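Local atomic coordinates of membrane lipoprotein family protein (Aeropyrum pernix, PDB entry 4PEV), a protein that probably serves as the adenosine-binding component of an ABC transporter, a membrane-attached lipoprotein that holds the nucleoside in a pocket between two alpha/beta lobes. Residues 169-174 and 218-223; 203-208 and 250-255. All blocks are in the same frame, centred on the assembly; numbering follows the deposited sequence.

Interaction 1: residues 169-174 and 218-223; sequences IAADIA and TDVEMV
V220 turns its isopropyl group onto the flank of helix 159-181, where A171 and A174, one turn of helix apart, offer a shallow surface of methyl and backbone atoms. The valine points directly at the helix, and its two branches do different jobs. CG1 lies anti to the backbone N (chi1 172°) and reaches the side of the helix between the two alanines: it stands 4.1 Å from the CB of A174 and 4.4 Å from the CB of A171, with the CA of A171 also close by. CG2, on the other arm of the fork, comes up against the helix backbone, 3.6 Å from the O of A171. The alanines meet it differently: the CB of A174 faces V220, whereas that of A171 projects along the flank, so much of A171's share falls to its backbone. With side chains this short, the chains come near each other, the CA atoms of A171 and V220 being 6.0 Å apart.

V220 belongs to the loop leading into strand 222-226, an outermost strand of the mixed sheet in this alpha/beta lobe. Its backbone N is hydrogen-bonded to N213 OD1, near the end of helix 196-214, and the same oxygen bonds T218 OG1, which ties down the loop on both sides of D219. From E221 onward the backbone pairs with strand 186-191, E221 and V223 with A187, V223 also with A189. No hydrogen bond or charge links 169-174 to 218-223, so van der Waals contact remains: valine methyls against two alanine methyls and the A171 backbone, a fit of shape.

Interaction 2: residues 203-208 and 250-255; sequences IGYLYG and VFYGVA. With ADN (adenosine), chain F.
The strand that delivers V254 and A255 to the adenosine pocket is backed, further up, by a pair of buried tyrosines, Y205 from helix 196-214 and Y252 from strand 248-254. Both side chains point across the gap between helix and strand and slide past one another in opposite directions. The rings meet obliquely, their planes at 42° and centroids 5.0 Å apart. CD2 of Y252 sits over one face of the Y205 ring, toward its rim and 3.6 Å from CD1. Further along the same ring, CB of Y252 makes an off-centre CH-pi contact, 4.3 Å from the centroid. With CG anti to the backbone N (chi1 -175°), Y205 is carried away from its helix toward V250 and Y252.

This is helix-on-sheet packing in one lobe of a periplasmic-binding-protein fold: helix 196-214 is the crossover between parallel strands 186-191 and 222-226, and Y205 lies across both, touching M222 and W224, to reach strand 248-254 beyond them. The phenol OH of Y205 makes a weak hydrogen bond to G188 O, while Y252 OH is hydrogen-bonded to Q281 OE1, next to the adenosine-binding D282. An alanine in place of Y205 would probably leave the CD2 side of the Y252 ring without its neighbour and open a gap between helix and sheet.

Toward the ligand, V254 places CG2 over one face of the Y252 ring, 3.5 Å above its plane, and its other branch, CG1, lies 3.9 Å from C5' of adenosine. The backbone C of V254 comes within 3.4 Å of the same C5'.

Interactions 1 and 2 have centres 10 Å apart and interlock along the chain: 169-174, 203-208, 218-223 and 250-255 follow in that order, so the partners of each contact alternate with those of the other. Helices 159-181 and 196-214 pack against the same mixed sheet, and they meet at A170 and Y205, with A170 CB 3.5 Å from Y205 OH. M222 (selenomethionine) and V250 join this packed layer, M222 touching Y205 and L206, V250 touching A170. One continuous core thus runs from the loop at the sheet's edge strand, remote from the ligand, to the strand end beside adenosine.

Interaction 1: residues 169-174 and 218-223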
loop_
_atom_site.group_PDB
_atom_site.type_symbol
_atom_site.label_atom_id
_atom_site.label_comp_id
_atom_site.label_asym_id
_atom_site.label_seq_id
_atom_site.Cartn_x
_atom_site.Cartn_y
_atom_site.Cartn_z
ATOM N N ILE C 169 4.106 14.378 -4.629
ATOM C CA ILE C 169 5.528 14.104 -4.833
ATOM C C ILE C 169 5.850 13.717 -6.282
ATOM O O ILE C 169 6.832 14.193 -6.864
ATOM C CB ILE C 169 6.023 12.963 -3.923
ATOM C CG1 ILE C 169 5.896 13.340 -2.440
ATOM C CG2 ILE C 169 7.472 12.589 -4.266
ATOM C CD1 ILE C 169 6.882 14.398 -1.987
ATOM N N ALA C 170 5.033 12.841 -6.848
ATOM C CA ALA C 170 5.296 12.313 -8.167
ATOM C C ALA C 170 5.053 13.387 -9.210
ATOM O O ALA C 170 5.761 13.472 -10.197
ATOM C CB ALA C 170 4.419 11.102 -8.426
ATOM N N ALA C 171 4.045 14.215 -8.995
ATOM C CA ALA C 171 3.832 15.350 -9.879
ATOM C C ALA C 171 5.043 16.259 -9.857
ATOM O O ALA C 171 5.400 16.843 -10.873
ATOM C CB ALA C 171 2.589 16.135 -9.476
ATOM N N ASP C 172 5.669 16.370 -8.695
ATOM C CA ASP C 172 6.793 17.271 -8.523
ATOM C C ASP C 172 8.043 16.718 -9.154
ATOM O O ASP C 172 8.802 17.459 -9.776
ATOM C CB ASP C 172 7.057 17.539 -7.043
ATOM C CG ASP C 172 8.226 18.476 -6.826
ATOM O OD1 ASP C 172 8.164 19.659 -7.269
ATOM O OD2 ASP C 172 9.214 18.015 -6.208
ATOM N N ILE C 173 8.261 15.421 -8.991
ATOM C CA ILE C 173 9.419 14.765 -9.583
ATOM C C ILE C 173 9.307 14.782 -11.095
ATOM O O ILE C 173 10.302 14.948 -11.785
ATOM C CB ILE C 173 9.550 13.317 -9.110
ATOM C CG1 ILE C 173 9.888 13.280 -7.621
ATOM C CG2 ILE C 173 10.616 12.580 -9.912
ATOM C CD1 ILE C 173 9.899 11.881 -7.026
ATOM N N ALA C 174 8.095 14.623 -11.607
ATOM C CA ALA C 174 7.865 14.633 -13.045
ATOM C C ALA C 174 8.059 16.036 -13.620
ATOM O O ALA C 174 8.624 16.214 -14.698
ATOM C CB ALA C 174 6.466 14.130 -13.340
ATOM N N THR C 218 0.980 23.825 -13.258
ATOM C CA THR C 218 1.595 22.796 -14.089
ATOM C C THR C 218 0.484 21.907 -14.588
ATOM O O THR C 218 -0.603 21.925 -14.021
ATOM C CB THR C 218 2.593 21.964 -13.277
ATOM O OG1 THR C 218 2.019 21.626 -12.006
ATOM C CG2 THR C 218 3.865 22.762 -13.048
ATOM N N ASP C 219 0.729 21.153 -15.654
ATOM C CA ASP C 219 -0.287 20.233 -16.163
ATOM C C ASP C 219 0.305 18.837 -16.307
ATOM O O ASP C 219 0.345 18.273 -17.405
ATOM C CB ASP C 219 -0.892 20.738 -17.485
ATOM C CG ASP C 219 -2.112 19.895 -17.954
ATOM O OD1 ASP C 219 -2.804 19.243 -17.131
ATOM O OD2 ASP C 219 -2.386 19.876 -19.174
ATOM N N VAL C 220 0.761 18.287 -15.183
ATOM C CA VAL C 220 1.360 16.958 -15.157
ATOM C C VAL C 220 0.253 15.935 -15.304
ATOM O O VAL C 220 -0.686 15.929 -14.515
ATOM C CB VAL C 220 2.096 16.674 -13.823
ATOM C CG1 VAL C 220 2.535 15.216 -13.745
ATOM C CG2 VAL C 220 3.291 17.606 -13.627
ATOM N N GLU C 221 0.372 15.060 -16.294
ATOM C CA GLU C 221 -0.628 14.021 -16.523
ATOM C C GLU C 221 -0.346 12.764 -15.713
ATOM O O GLU C 221 0.787 12.538 -15.302
ATOM C CB GLU C 221 -0.680 13.679 -17.991
ATOM C CG GLU C 221 -1.088 14.874 -18.815
ATOM C CD GLU C 221 -1.340 14.523 -20.264
ATOM O OE1 GLU C 221 -0.892 13.443 -20.725
ATOM O OE2 GLU C 221 -1.989 15.345 -20.944
HETATM N N MSE C 222 -1.388 11.965 -15.478
HETATM C CA MSE C 222 -1.272 10.748 -14.675
HETATM C C MSE C 222 -1.968 9.598 -15.351
HETATM O O MSE C 222 -3.101 9.714 -15.798
HETATM C CB MSE C 222 -1.841 10.935 -13.270
HETATM C CG MSE C 222 -1.340 9.843 -12.312
HETATM SE SE MSE C 222 -2.521 8.240 -12.201
HETATM C CE MSE C 222 -3.970 9.038 -11.125
ATOM N N VAL C 223 -1.274 8.469 -15.418
ATOM C CA VAL C 223 -1.782 7.275 -16.071
ATOM C C VAL C 223 -1.827 6.151 -15.066
ATOM O O VAL C 223 -0.801 5.764 -14.497
ATOM C CB VAL C 223 -0.893 6.856 -17.245
ATOM C CG1 VAL C 223 -1.382 5.537 -17.852
ATOM C CG2 VAL C 223 -0.856 7.988 -18.274
#

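Interaction 2: residues 203-208 and 250-255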
loop_
_atom_site.group_PDB
_atom_site.type_symbol
_atom_site.label_atom_id
_atom_site.label_comp_id
_atom_site.label_asym_id
_atom_site.label_seq_id
_atom_site.Cartn_x
_atom_site.Cartn_y
_atom_site.Cartn_z
ATOM N N ILE C 203 -7.989 7.410 -6.254
ATOM C CA ILE C 203 -8.547 8.717 -5.923
ATOM C C ILE C 203 -7.538 9.624 -5.230
ATOM O O ILE C 203 -7.444 10.790 -5.559
ATOM C CB ILE C 203 -9.792 8.572 -5.023
ATOM C CG1 ILE C 203 -10.982 8.111 -5.864
ATOM C CG2 ILE C 203 -10.108 9.873 -4.292
ATOM C CD1 ILE C 203 -12.158 7.663 -5.029
ATOM N N GLY C 204 -6.809 9.103 -4.261
ATOM C CA GLY C 204 -5.872 9.928 -3.509
ATOM C C GLY C 204 -4.680 10.352 -4.341
ATOM O O GLY C 204 -4.163 11.453 -4.183
ATOM N N TYR C 205 -4.250 9.473 -5.236
ATOM C CA TYR C 205 -3.074 9.711 -6.042
ATOM C C TYR C 205 -3.367 10.791 -7.067
ATOM O O TYR C 205 -2.577 11.708 -7.229
ATOM C CB TYR C 205 -2.623 8.401 -6.707
ATOM C CG TYR C 205 -1.329 8.475 -7.495
ATOM C CD1 TYR C 205 -0.146 8.943 -6.911
ATOM C CD2 TYR C 205 -1.276 8.051 -8.823
ATOM C CE1 TYR C 205 1.047 8.995 -7.627
ATOM C CE2 TYR C 205 -0.085 8.097 -9.546
ATOM C CZ TYR C 205 1.069 8.568 -8.941
ATOM O OH TYR C 205 2.229 8.620 -9.671
ATOM N N LEU C 206 -4.499 10.673 -7.752
ATOM C CA LEU C 206 -4.947 11.686 -8.711
ATOM C C LEU C 206 -5.227 13.009 -8.024
ATOM O O LEU C 206 -4.849 14.074 -8.512
ATOM C CB LEU C 206 -6.223 11.230 -9.407
ATOM C CG LEU C 206 -6.783 12.099 -10.537
ATOM C CD1 LEU C 206 -5.768 12.418 -11.629
ATOM C CD2 LEU C 206 -7.986 11.392 -11.135
ATOM N N TYR C 207 -5.896 12.938 -6.884
ATOM C CA TYR C 207 -6.130 14.125 -6.093
ATOM C C TYR C 207 -4.825 14.849 -5.877
ATOM O O TYR C 207 -4.726 16.034 -6.143
ATOM C CB TYR C 207 -6.755 13.783 -4.739
ATOM C CG TYR C 207 -7.011 15.009 -3.901
ATOM C CD1 TYR C 207 -6.009 15.540 -3.113
ATOM C CD2 TYR C 207 -8.246 15.651 -3.914
ATOM C CE1 TYR C 207 -6.220 16.665 -2.351
ATOM C CE2 TYR C 207 -8.468 16.789 -3.144
ATOM C CZ TYR C 207 -7.439 17.289 -2.372
ATOM O OH TYR C 207 -7.598 18.403 -1.588
ATOM N N GLY C 208 -3.830 14.126 -5.381
ATOM C CA GLY C 208 -2.533 14.708 -5.050
ATOM C C GLY C 208 -1.816 15.325 -6.234
ATOM O O GLY C 208 -1.115 16.308 -6.081
ATOM N N VAL C 250 7.483 8.581 -13.684
ATOM C CA VAL C 250 7.407 8.352 -12.263
ATOM C C VAL C 250 6.328 7.318 -12.019
ATOM O O VAL C 250 5.188 7.487 -12.465
ATOM C CB VAL C 250 7.054 9.638 -11.535
ATOM C CG1 VAL C 250 7.095 9.413 -10.028
ATOM C CG2 VAL C 250 8.012 10.746 -11.963
ATOM N N PHE C 251 6.689 6.268 -11.285
ATOM C CA PHE C 251 5.923 5.031 -11.235
ATOM C C PHE C 251 5.557 4.602 -9.828
ATOM O O PHE C 251 6.393 4.018 -9.137
ATOM C CB PHE C 251 6.760 3.916 -11.829
ATOM C CG PHE C 251 6.773 3.900 -13.307
ATOM C CD1 PHE C 251 7.724 4.607 -13.999
ATOM C CD2 PHE C 251 5.839 3.163 -13.998
ATOM C CE1 PHE C 251 7.759 4.582 -15.370
ATOM C CE2 PHE C 251 5.847 3.139 -15.370
ATOM C CZ PHE C 251 6.815 3.852 -16.064
ATOM N N TYR C 252 4.304 4.834 -9.429
ATOM C CA TYR C 252 3.807 4.421 -8.107
ATOM C C TYR C 252 3.373 2.966 -8.106
ATOM O O TYR C 252 2.514 2.567 -8.887
ATOM C CB TYR C 252 2.623 5.303 -7.716
ATOM C CG TYR C 252 2.124 5.162 -6.313
ATOM C CD1 TYR C 252 2.944 4.720 -5.280
ATOM C CD2 TYR C 252 0.823 5.545 -6.001
ATOM C CE1 TYR C 252 2.459 4.628 -3.981
ATOM C CE2 TYR C 252 0.325 5.470 -4.707
ATOM C CZ TYR C 252 1.140 5.011 -3.702
ATOM O OH TYR C 252 0.633 4.931 -2.429
ATOM N N GLY C 253 3.932 2.175 -7.203
ATOM C CA GLY C 253 3.631 0.742 -7.153
ATOM C C GLY C 253 2.468 0.406 -6.254
ATOM O O GLY C 253 2.604 0.414 -5.050
ATOM N N VAL C 254 1.319 0.103 -6.840
ATOM C CA VAL C 254 0.123 -0.190 -6.052
ATOM C C VAL C 254 -0.444 -1.585 -6.385
ATOM O O VAL C 254 -1.656 -1.773 -6.485
ATOM C CB VAL C 254 -0.969 0.891 -6.249
ATOM C CG1 VAL C 254 -1.909 0.903 -5.055
ATOM C CG2 VAL C 254 -0.363 2.275 -6.426
ATOM N N ALA C 255 0.434 -2.577 -6.474
ATOM C CA ALA C 255 0.060 -3.887 -6.998
ATOM C C ALA C 255 0.715 -5.087 -6.295
ATOM O O ALA C 255 0.896 -6.141 -6.910
ATOM C CB ALA C 255 0.375 -3.919 -8.484
HETATM O "O5'" ADN F . 0.439 -3.212 -2.999
HETATM C "C5'" ADN F . -0.556 -2.172 -3.052
HETATM C "C4'" ADN F . -1.885 -2.496 -2.362
HETATM O "O4'" ADN F . -2.580 -3.566 -3.009
HETATM C "C3'" ADN F . -1.823 -2.925 -0.899
HETATM O "O3'" ADN F . -1.674 -1.812 -0.012
HETATM C "C2'" ADN F . -3.142 -3.672 -0.730
HETATM O "O2'" ADN F . -4.255 -2.803 -0.478
HETATM C "C1'" ADN F . -3.320 -4.338 -2.069
HETATM N N9 ADN F . -2.770 -5.707 -2.061
HETATM C C8 ADN F . -1.473 -6.075 -2.193
HETATM N N7 ADN F . -1.337 -7.427 -2.154
HETATM C C5 ADN F . -2.581 -7.931 -2.002
HETATM C C6 ADN F . -3.192 -9.272 -1.880
HETATM N N6 ADN F . -2.412 -10.369 -1.913
HETATM N N1 ADN F . -4.536 -9.359 -1.723
HETATM C C2 ADN F . -5.331 -8.269 -1.675
HETATM N N3 ADN F . -4.848 -7.024 -1.777
HETATM C C4 ADN F . -3.516 -6.794 -1.935
#